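Long-range contacts in uncharacterized protein (Thermoplasma acidophilum, PDB 3M4R), which is of unknown function but binds zinc through its N-terminal class II aldolase/adducin head domain, the whole protein being probably a short-chain dehydrogenase/reductase-type oxidoreductase: residues G38-T46 with H120-S131; D181-T192 with D202-R210. All coordinates share one frame; numbering follows the deposited sequence.

Contact 1. Residues G38-T46 with H120-S131; sequences GGNTSVKTT and HAFLPYKFVMHS. With ZN (zinc ion), chain B.
Asn40 to Val43 pair with His130 to Phe127 as adjacent antiparallel strands in the central sheet of the class II aldolase/adducin head domain, and the helix end at His120 closes over the Asn40 and Ser42 side of that pair. Asn40 with His130 and Ser42 with Val128 are hydrogen-bonded pairs, and Lys44 N to Lys126 O continues the pattern beyond them. Gly39 has phi/psi of 95°/157° and lies with its CA 3.2 Å from His130 O, a close fit that suits a residue without a side chain.

Side-chain polar bonds fix the imidazole of His120 at both nitrogens. NE2 donates to Asn40 OD1 at 2.9 Å along a nearly straight path, with the oxygen close to the ring plane; ND1 and Ser42 OG are hydrogen-bonded at 2.7 Å. An amide suits position 40 because its other end, ND2, is hydrogen-bonded to the zinc ligand Glu116. His130 binds zinc through NE2 at 2.2 Å, and Asn40 OD1 lies at its ring edge.

Apolar packing occupies the other side of the sheet. Val43 CG2 rests on one face of the Phe127 ring, 3.7 Å from its centroid, while Thr41 CG2 touches CG of Met129, a selenomethionine.

Lysines hold the turn before the second strand. Lys126 NZ reaches Lys44 O and also forms a salt bridge with Asp16. The chain of Lys44 runs extended until a final bend at chi4 (69°) turns its ammonium among backbone carbonyls of the helix end and the turn, a setting that would probably suit a positive charge. Lys44 NZ donates to Tyr125 O at 2.7 Å and to Leu123 O and His120 O, both at 2.8 Å, and water 1 links it to Ser42 OG and Lys126 O.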
loop_
_atom_site.group_PDB
_atom_site.type_symbol
_atom_site.label_atom_id
_atom_site.label_comp_id
_atom_site.label_asym_id
_atom_site.label_seq_id
_atom_site.Cartn_x
_atom_site.Cartn_y
_atom_site.Cartn_z
ATOM N N GLY A 38 -2.285 -11.865 -1.295
ATOM C CA GLY A 38 -2.608 -10.454 -1.563
ATOM C C GLY A 38 -1.626 -9.472 -0.918
ATOM O O GLY A 38 -0.534 -9.861 -0.478
ATOM N N GLY A 39 -2.006 -8.213 -0.863
ATOM C CA GLY A 39 -1.126 -7.170 -0.347
ATOM C C GLY A 39 -0.373 -6.498 -1.482
ATOM O O GLY A 39 -0.188 -7.069 -2.558
ATOM N N ASN A 40 0.077 -5.286 -1.246
ATOM C CA ASN A 40 0.747 -4.579 -2.287
ATOM C C ASN A 40 1.519 -3.398 -1.707
ATOM O O ASN A 40 1.177 -2.857 -0.663
ATOM C CB ASN A 40 -0.237 -4.216 -3.434
ATOM C CG ASN A 40 -1.643 -3.994 -2.951
ATOM O OD1 ASN A 40 -1.916 -2.971 -2.329
ATOM N ND2 ASN A 40 -2.534 -4.968 -3.178
ATOM N N THR A 41 2.606 -3.082 -2.373
ATOM C CA THR A 41 3.478 -2.044 -1.986
ATOM C C THR A 41 3.764 -1.140 -3.180
ATOM O O THR A 41 3.534 -1.525 -4.359
ATOM C CB THR A 41 4.798 -2.654 -1.547
ATOM O OG1 THR A 41 5.281 -3.521 -2.602
ATOM C CG2 THR A 41 4.585 -3.476 -0.227
ATOM N N SER A 42 4.370 0.007 -2.883
ATOM C CA SER A 42 4.680 0.978 -3.906
ATOM C C SER A 42 5.734 1.966 -3.448
ATOM O O SER A 42 5.959 2.134 -2.268
ATOM C CB SER A 42 3.444 1.719 -4.340
ATOM O OG SER A 42 2.983 2.604 -3.345
ATOM N N VAL A 43 6.432 2.540 -4.410
ATOM C CA VAL A 43 7.347 3.619 -4.161
ATOM C C VAL A 43 7.141 4.687 -5.252
ATOM O O VAL A 43 7.016 4.343 -6.420
ATOM C CB VAL A 43 8.798 3.137 -4.128
ATOM C CG1 VAL A 43 9.169 2.438 -5.408
ATOM C CG2 VAL A 43 9.743 4.309 -3.757
ATOM N N LYS A 44 7.077 5.950 -4.841
ATOM C CA LYS A 44 7.029 7.078 -5.767
ATOM C C LYS A 44 8.453 7.538 -6.122
ATOM O O LYS A 44 9.302 7.764 -5.247
ATOM C CB LYS A 44 6.220 8.225 -5.177
ATOM C CG LYS A 44 4.748 7.855 -4.990
ATOM C CD LYS A 44 4.003 8.947 -4.242
ATOM C CE LYS A 44 2.550 8.505 -3.902
ATOM N NZ LYS A 44 2.472 7.416 -2.864
ATOM N N THR A 45 8.735 7.616 -7.425
ATOM C CA THR A 45 10.103 7.719 -7.872
ATOM C C THR A 45 10.213 8.628 -9.069
ATOM O O THR A 45 9.212 8.963 -9.681
ATOM C CB THR A 45 10.631 6.298 -8.152
ATOM O OG1 THR A 45 12.065 6.330 -8.210
ATOM C CG2 THR A 45 10.035 5.708 -9.417
ATOM N N THR A 46 11.435 9.044 -9.398
ATOM C CA THR A 46 11.688 9.881 -10.595
ATOM C C THR A 46 12.329 9.070 -11.670
ATOM O O THR A 46 13.333 8.399 -11.422
ATOM C CB THR A 46 12.616 11.023 -10.199
ATOM O OG1 THR A 46 12.023 11.675 -9.091
ATOM C CG2 THR A 46 12.836 12.054 -11.307
ATOM N N HIS A 120 -2.414 3.594 -3.221
ATOM C CA HIS A 120 -1.016 4.014 -3.200
ATOM C C HIS A 120 -0.824 5.429 -3.762
ATOM O O HIS A 120 -0.082 6.300 -3.192
ATOM C CB HIS A 120 -0.224 2.994 -3.994
ATOM C CG HIS A 120 -0.200 1.644 -3.334
ATOM N ND1 HIS A 120 0.840 1.254 -2.509
ATOM C CD2 HIS A 120 -1.080 0.613 -3.352
ATOM C CE1 HIS A 120 0.583 0.036 -2.043
ATOM N NE2 HIS A 120 -0.572 -0.381 -2.537
ATOM N N ALA A 121 -1.449 5.649 -4.904
ATOM C CA ALA A 121 -1.275 6.927 -5.633
ATOM C C ALA A 121 -1.794 8.082 -4.818
ATOM O O ALA A 121 -1.208 9.155 -4.829
ATOM C CB ALA A 121 -1.997 6.898 -7.043
ATOM N N PHE A 122 -2.888 7.844 -4.098
ATOM C CA PHE A 122 -3.614 8.886 -3.390
ATOM C C PHE A 122 -3.096 9.164 -1.962
ATOM O O PHE A 122 -3.631 10.032 -1.314
ATOM C CB PHE A 122 -5.087 8.548 -3.273
ATOM C CG PHE A 122 -5.862 8.610 -4.567
ATOM C CD1 PHE A 122 -5.369 9.233 -5.698
ATOM C CD2 PHE A 122 -7.131 8.075 -4.616
ATOM C CE1 PHE A 122 -6.136 9.286 -6.847
ATOM C CE2 PHE A 122 -7.907 8.127 -5.745
ATOM C CZ PHE A 122 -7.411 8.724 -6.868
ATOM N N LEU A 123 -2.059 8.483 -1.520
ATOM C CA LEU A 123 -1.425 8.803 -0.230
ATOM C C LEU A 123 -0.084 9.472 -0.505
ATOM O O LEU A 123 0.769 8.914 -1.236
ATOM C CB LEU A 123 -1.229 7.529 0.571
ATOM C CG LEU A 123 -2.507 6.963 1.198
ATOM C CD1 LEU A 123 -2.238 5.552 1.795
ATOM C CD2 LEU A 123 -3.020 7.921 2.231
ATOM N N PRO A 124 0.121 10.687 0.053
ATOM C CA PRO A 124 1.252 11.484 -0.369
ATOM C C PRO A 124 2.487 11.222 0.468
ATOM O O PRO A 124 3.025 12.171 1.114
ATOM C CB PRO A 124 0.753 12.922 -0.119
ATOM C CG PRO A 124 -0.082 12.792 1.082
ATOM C CD PRO A 124 -0.822 11.482 0.858
ATOM N N TYR A 125 2.894 9.966 0.491
ATOM C CA TYR A 125 4.145 9.540 1.056
ATOM C C TYR A 125 4.869 8.719 -0.005
ATOM O O TYR A 125 4.247 8.046 -0.862
ATOM C CB TYR A 125 3.912 8.685 2.309
ATOM C CG TYR A 125 3.981 9.401 3.671
ATOM C CD1 TYR A 125 5.193 9.886 4.161
ATOM C CD2 TYR A 125 2.849 9.519 4.489
ATOM C CE1 TYR A 125 5.292 10.544 5.412
ATOM C CE2 TYR A 125 2.920 10.133 5.769
ATOM C CZ TYR A 125 4.154 10.661 6.224
ATOM O OH TYR A 125 4.274 11.285 7.471
ATOM N N LYS A 126 6.192 8.798 0.010
ATOM C CA LYS A 126 6.995 8.110 -0.993
ATOM C C LYS A 126 6.714 6.597 -1.007
ATOM O O LYS A 126 6.531 6.006 -2.088
ATOM C CB LYS A 126 8.477 8.410 -0.791
ATOM C CG LYS A 126 9.396 7.926 -1.866
ATOM C CD LYS A 126 10.799 8.436 -1.641
ATOM C CE LYS A 126 11.784 7.766 -2.617
ATOM N NZ LYS A 126 11.676 8.318 -4.013
ATOM N N PHE A 127 6.715 5.970 0.159
ATOM C CA PHE A 127 6.489 4.519 0.268
ATOM C C PHE A 127 5.131 4.264 0.913
ATOM O O PHE A 127 4.768 4.907 1.875
ATOM C CB PHE A 127 7.580 3.829 1.152
ATOM C CG PHE A 127 8.926 3.761 0.509
ATOM C CD1 PHE A 127 9.779 4.885 0.519
ATOM C CD2 PHE A 127 9.358 2.591 -0.106
ATOM C CE1 PHE A 127 11.022 4.834 -0.071
ATOM C CE2 PHE A 127 10.628 2.549 -0.726
ATOM C CZ PHE A 127 11.446 3.664 -0.700
ATOM N N VAL A 128 4.393 3.291 0.389
ATOM C CA VAL A 128 3.116 2.872 0.928
ATOM C C VAL A 128 3.112 1.341 0.928
ATOM O O VAL A 128 3.539 0.686 -0.041
ATOM C CB VAL A 128 1.951 3.372 0.057
ATOM C CG1 VAL A 128 0.616 2.866 0.587
ATOM C CG2 VAL A 128 1.947 4.917 -0.051
HETATM N N MSE A 129 2.580 0.774 2.007
HETATM C CA MSE A 129 2.454 -0.667 2.153
HETATM C C MSE A 129 1.044 -1.020 2.581
HETATM O O MSE A 129 0.478 -0.410 3.492
HETATM C CB MSE A 129 3.447 -1.138 3.206
HETATM C CG MSE A 129 4.871 -0.948 2.729
HETATM SE SE MSE A 129 6.089 -1.607 4.108
HETATM C CE MSE A 129 7.677 -1.085 3.139
ATOM N N HIS A 130 0.497 -2.028 1.928
ATOM C CA HIS A 130 -0.857 -2.491 2.136
ATOM C C HIS A 130 -0.820 -4.005 2.371
ATOM O O HIS A 130 -0.322 -4.725 1.517
ATOM C CB HIS A 130 -1.697 -2.226 0.894
ATOM C CG HIS A 130 -3.111 -2.665 1.029
ATOM N ND1 HIS A 130 -3.799 -2.584 2.226
ATOM C CD2 HIS A 130 -3.959 -3.231 0.136
ATOM C CE1 HIS A 130 -5.021 -3.058 2.040
ATOM N NE2 HIS A 130 -5.128 -3.482 0.794
ATOM N N SER A 131 -1.380 -4.470 3.495
ATOM C CA SER A 131 -1.568 -5.894 3.737
ATOM C C SER A 131 -3.012 -6.231 4.138
ATOM O O SER A 131 -3.798 -5.375 4.510
ATOM C CB SER A 131 -0.627 -6.370 4.842
ATOM O OG SER A 131 -1.137 -6.024 6.124
HETATM ZN ZN ZN B . -6.553 -4.800 -0.246
HETATM O O HOH W 1 3.934 5.106 -2.950
HETATM O O HOH W 2 -7.934 -5.906 -1.226
#

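Contact 2. Residues D181-T192 with D202-R210; sequences DGIVLRKHGLLT and DRHINIVSR. With ZN (zinc ion), chain B.
Thr192 OG1 is gripped by two groups: it accepts a 2.7 Å hydrogen bond from His204 ND1, nearly in the imidazole plane, and is also hydrogen-bonded to Ala200 O one turn earlier in the helix. A threonine suits this spot because its hydroxyl serves the histidine and the helix while its methyl, CG2, packs against Ile207 CD1 at 3.8 Å.

Leu190 comes at the same ring from another direction. With CG trans to the backbone N (chi1 178°), its CD2 sits 3.7 Å from the centroid of the His204 ring, squarely over the face, and the same methyl meets Ile207 CG2 and Val208 CG2. The imidazole is thus held at its edge and covered on a face.

Near the surface, Arg203 NE and Asp181 OD1 form a salt bridge at 3.0 Å, though the hydrogen bond within it is weak; the firmer bond of the guanidinium runs from NH1 to Phe193 O. Gly182 leaves room for Ile207 CD1.

Residues 202-210 of helix 197-215 pack on the strand pair 182-185 and 189-194, their axis at 145° to that of residues 189-192, while helix 166-175 packs on the opposite sheet face through Ile183, Leu185 and Leu191.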
loop_
_atom_site.group_PDB
_atom_site.type_symbol
_atom_site.label_atom_id
_atom_site.label_comp_id
_atom_site.label_asym_id
_atom_site.label_seq_id
_atom_site.Cartn_x
_atom_site.Cartn_y
_atom_site.Cartn_z
ATOM N N ASP A 181 0.378 7.265 11.638
ATOM C CA ASP A 181 1.263 6.151 11.307
ATOM C C ASP A 181 0.573 5.106 10.403
ATOM O O ASP A 181 1.225 4.234 9.793
ATOM C CB ASP A 181 1.758 5.459 12.564
ATOM C CG ASP A 181 2.662 6.363 13.433
ATOM O OD1 ASP A 181 3.497 7.110 12.888
ATOM O OD2 ASP A 181 2.523 6.327 14.653
ATOM N N GLY A 182 -0.739 5.181 10.292
ATOM C CA GLY A 182 -1.440 4.106 9.580
ATOM C C GLY A 182 -2.902 4.413 9.389
ATOM O O GLY A 182 -3.452 5.253 10.091
ATOM N N ILE A 183 -3.507 3.750 8.397
ATOM C CA ILE A 183 -4.939 3.772 8.166
ATOM C C ILE A 183 -5.428 2.326 8.186
ATOM O O ILE A 183 -4.928 1.487 7.436
ATOM C CB ILE A 183 -5.293 4.369 6.818
ATOM C CG1 ILE A 183 -4.877 5.851 6.769
ATOM C CG2 ILE A 183 -6.776 4.198 6.553
ATOM C CD1 ILE A 183 -5.121 6.536 5.351
ATOM N N VAL A 184 -6.374 2.049 9.077
ATOM C CA VAL A 184 -6.907 0.708 9.317
ATOM C C VAL A 184 -8.209 0.578 8.552
ATOM O O VAL A 184 -9.075 1.424 8.672
ATOM C CB VAL A 184 -7.182 0.477 10.793
ATOM C CG1 VAL A 184 -7.826 -0.923 11.016
ATOM C CG2 VAL A 184 -5.882 0.621 11.570
ATOM N N LEU A 185 -8.326 -0.470 7.750
ATOM C CA LEU A 185 -9.502 -0.654 6.880
ATOM C C LEU A 185 -10.255 -1.858 7.421
ATOM O O LEU A 185 -9.819 -3.004 7.245
ATOM C CB LEU A 185 -9.057 -0.868 5.417
ATOM C CG LEU A 185 -8.088 0.144 4.759
ATOM C CD1 LEU A 185 -7.735 -0.267 3.287
ATOM C CD2 LEU A 185 -8.624 1.557 4.823
ATOM N N ARG A 186 -11.361 -1.619 8.131
ATOM C CA ARG A 186 -12.064 -2.713 8.763
ATOM C C ARG A 186 -12.499 -3.752 7.749
ATOM O O ARG A 186 -12.976 -3.414 6.679
ATOM C CB ARG A 186 -13.260 -2.228 9.591
ATOM C CG ARG A 186 -12.826 -1.328 10.739
ATOM C CD ARG A 186 -13.985 -1.004 11.686
ATOM N NE ARG A 186 -14.357 -2.156 12.489
ATOM C CZ ARG A 186 -14.812 -2.096 13.736
ATOM N NH1 ARG A 186 -15.131 -3.213 14.351
ATOM N NH2 ARG A 186 -14.925 -0.932 14.371
ATOM N N LYS A 187 -12.291 -5.012 8.117
ATOM C CA LYS A 187 -12.618 -6.181 7.294
ATOM C C LYS A 187 -11.868 -6.261 5.977
ATOM O O LYS A 187 -12.364 -6.903 5.035
ATOM C CB LYS A 187 -14.122 -6.277 7.038
ATOM C CG LYS A 187 -14.961 -6.156 8.274
ATOM C CD LYS A 187 -16.382 -6.779 8.096
ATOM C CE LYS A 187 -17.234 -6.517 9.323
ATOM N NZ LYS A 187 -18.600 -6.110 8.897
ATOM N N HIS A 188 -10.706 -5.581 5.908
ATOM C CA HIS A 188 -9.870 -5.524 4.715
ATOM C C HIS A 188 -8.402 -5.635 5.112
ATOM O O HIS A 188 -7.757 -6.599 4.765
ATOM C CB HIS A 188 -10.115 -4.211 3.953
ATOM C CG HIS A 188 -9.371 -4.093 2.645
ATOM N ND1 HIS A 188 -9.565 -3.027 1.789
ATOM C CD2 HIS A 188 -8.439 -4.886 2.048
ATOM C CE1 HIS A 188 -8.757 -3.144 0.748
ATOM N NE2 HIS A 188 -8.081 -4.276 0.863
ATOM N N GLY A 189 -7.862 -4.642 5.811
ATOM C CA GLY A 189 -6.459 -4.705 6.184
ATOM C C GLY A 189 -5.934 -3.385 6.681
ATOM O O GLY A 189 -6.641 -2.626 7.365
ATOM N N LEU A 190 -4.684 -3.109 6.315
ATOM C CA LEU A 190 -3.960 -1.976 6.839
ATOM C C LEU A 190 -3.181 -1.279 5.754
ATOM O O LEU A 190 -2.603 -1.928 4.874
ATOM C CB LEU A 190 -2.990 -2.458 7.898
ATOM C CG LEU A 190 -2.063 -1.426 8.564
ATOM C CD1 LEU A 190 -2.829 -0.350 9.382
ATOM C CD2 LEU A 190 -1.161 -2.211 9.526
ATOM N N LEU A 191 -3.117 0.046 5.868
ATOM C CA LEU A 191 -2.182 0.845 5.137
ATOM C C LEU A 191 -1.224 1.559 6.067
ATOM O O LEU A 191 -1.635 2.219 7.040
ATOM C CB LEU A 191 -2.918 1.884 4.337
ATOM C CG LEU A 191 -3.734 1.364 3.151
ATOM C CD1 LEU A 191 -4.831 2.381 2.886
ATOM C CD2 LEU A 191 -2.810 1.153 1.904
ATOM N N THR A 192 0.057 1.426 5.761
ATOM C CA THR A 192 1.098 2.287 6.338
ATOM C C THR A 192 1.947 2.926 5.252
ATOM O O THR A 192 1.910 2.528 4.082
ATOM C CB THR A 192 1.924 1.546 7.368
ATOM O OG1 THR A 192 2.617 0.424 6.789
ATOM C CG2 THR A 192 1.025 1.122 8.570
ATOM N N ASP A 202 8.254 -0.313 9.612
ATOM C CA ASP A 202 8.206 -0.322 11.087
ATOM C C ASP A 202 6.787 0.009 11.572
ATOM O O ASP A 202 6.299 -0.570 12.556
ATOM C CB ASP A 202 9.217 0.673 11.695
ATOM C CG ASP A 202 10.699 0.224 11.545
ATOM O OD1 ASP A 202 10.989 -0.969 11.227
ATOM O OD2 ASP A 202 11.585 1.086 11.803
ATOM N N ARG A 203 6.130 0.962 10.904
ATOM C CA ARG A 203 4.772 1.337 11.272
ATOM C C ARG A 203 3.833 0.177 11.059
ATOM O O ARG A 203 2.914 -0.028 11.869
ATOM C CB ARG A 203 4.248 2.525 10.466
ATOM C CG ARG A 203 4.849 3.847 10.868
ATOM C CD ARG A 203 4.617 5.004 9.904
ATOM N NE ARG A 203 5.106 6.235 10.538
ATOM C CZ ARG A 203 5.462 7.351 9.923
ATOM N NH1 ARG A 203 5.383 7.455 8.627
ATOM N NH2 ARG A 203 5.909 8.376 10.636
ATOM N N HIS A 204 4.056 -0.596 9.995
ATOM C CA HIS A 204 3.199 -1.747 9.744
ATOM C C HIS A 204 3.307 -2.797 10.869
ATOM O O HIS A 204 2.302 -3.303 11.377
ATOM C CB HIS A 204 3.552 -2.385 8.406
ATOM C CG HIS A 204 2.360 -2.874 7.653
ATOM N ND1 HIS A 204 1.679 -2.080 6.747
ATOM C CD2 HIS A 204 1.727 -4.070 7.653
ATOM C CE1 HIS A 204 0.640 -2.757 6.269
ATOM N NE2 HIS A 204 0.667 -3.977 6.773
ATOM N N ILE A 205 4.539 -3.131 11.237
ATOM C CA ILE A 205 4.776 -4.157 12.261
ATOM C C ILE A 205 4.208 -3.724 13.601
ATOM O O ILE A 205 3.491 -4.493 14.247
ATOM C CB ILE A 205 6.279 -4.509 12.395
ATOM C CG1 ILE A 205 6.820 -5.126 11.101
ATOM C CG2 ILE A 205 6.527 -5.445 13.601
ATOM C CD1 ILE A 205 5.983 -6.293 10.564
ATOM N N ASN A 206 4.527 -2.494 14.007
ATOM C CA ASN A 206 4.070 -1.940 15.294
ATOM C C ASN A 206 2.559 -2.046 15.418
ATOM O O ASN A 206 2.064 -2.561 16.412
ATOM C CB ASN A 206 4.569 -0.493 15.461
ATOM C CG ASN A 206 6.006 -0.440 15.969
ATOM O OD1 ASN A 206 6.391 -1.275 16.803
ATOM N ND2 ASN A 206 6.793 0.531 15.510
ATOM N N ILE A 207 1.831 -1.681 14.365
ATOM C CA ILE A 207 0.367 -1.729 14.404
ATOM C C ILE A 207 -0.190 -3.141 14.412
ATOM O O ILE A 207 -1.078 -3.466 15.226
ATOM C CB ILE A 207 -0.259 -0.946 13.258
ATOM C CG1 ILE A 207 -0.069 0.565 13.502
ATOM C CG2 ILE A 207 -1.741 -1.303 13.091
ATOM C CD1 ILE A 207 -0.119 1.372 12.207
ATOM N N VAL A 208 0.334 -4.011 13.568
ATOM C CA VAL A 208 -0.220 -5.353 13.497
ATOM C C VAL A 208 0.090 -6.093 14.801
ATOM O O VAL A 208 -0.757 -6.795 15.325
ATOM C CB VAL A 208 0.323 -6.142 12.296
ATOM C CG1 VAL A 208 -0.086 -7.584 12.372
ATOM C CG2 VAL A 208 -0.176 -5.491 10.957
ATOM N N SER A 209 1.302 -5.906 15.319
ATOM C CA SER A 209 1.749 -6.629 16.500
ATOM C C SER A 209 0.934 -6.187 17.712
ATOM O O SER A 209 0.638 -7.002 18.571
ATOM C CB SER A 209 3.273 -6.518 16.707
ATOM O OG SER A 209 3.673 -5.272 17.252
ATOM N N ARG A 210 0.524 -4.920 17.736
ATOM C CA ARG A 210 -0.425 -4.425 18.729
ATOM C C ARG A 210 -1.811 -5.068 18.603
ATOM O O ARG A 210 -2.442 -5.410 19.622
ATOM C CB ARG A 210 -0.516 -2.894 18.725
ATOM C CG ARG A 210 0.791 -2.235 19.152
ATOM C CD ARG A 210 0.827 -0.724 18.925
ATOM N NE ARG A 210 0.166 -0.023 20.022
ATOM C CZ ARG A 210 0.286 1.279 20.278
ATOM N NH1 ARG A 210 -0.372 1.815 21.296
ATOM N NH2 ARG A 210 1.045 2.059 19.510
HETATM ZN ZN ZN B . -6.553 -4.800 -0.246
HETATM O O HOH W 2 -7.934 -5.906 -1.226
#

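Contacts 1 and 2, whose centres lie about 14 Å apart, are joined through neighbouring strands 127-131 and 189-194 of one sheet. A probable backbone hydrogen bond, Met129 N to Thr192 O at 2.8 Å, ties these strands, and Ser131 OG meets His204 NE2, also at 2.8 Å, linking strand end to helix. Each contact supplies one zinc ligand: His130 NE2 and His188 NE2 lie 3.1 Å apart, their rings nearly perpendicular, and Glu116, His132 and water 2 complete the site. Leu190 O is hydrogen-bonded to His130 ND1, a bond from contact 2 that probably steadies the ring contributed by contact 1. His188 belongs to a classic beta bulge with Gly189 opposite Leu185.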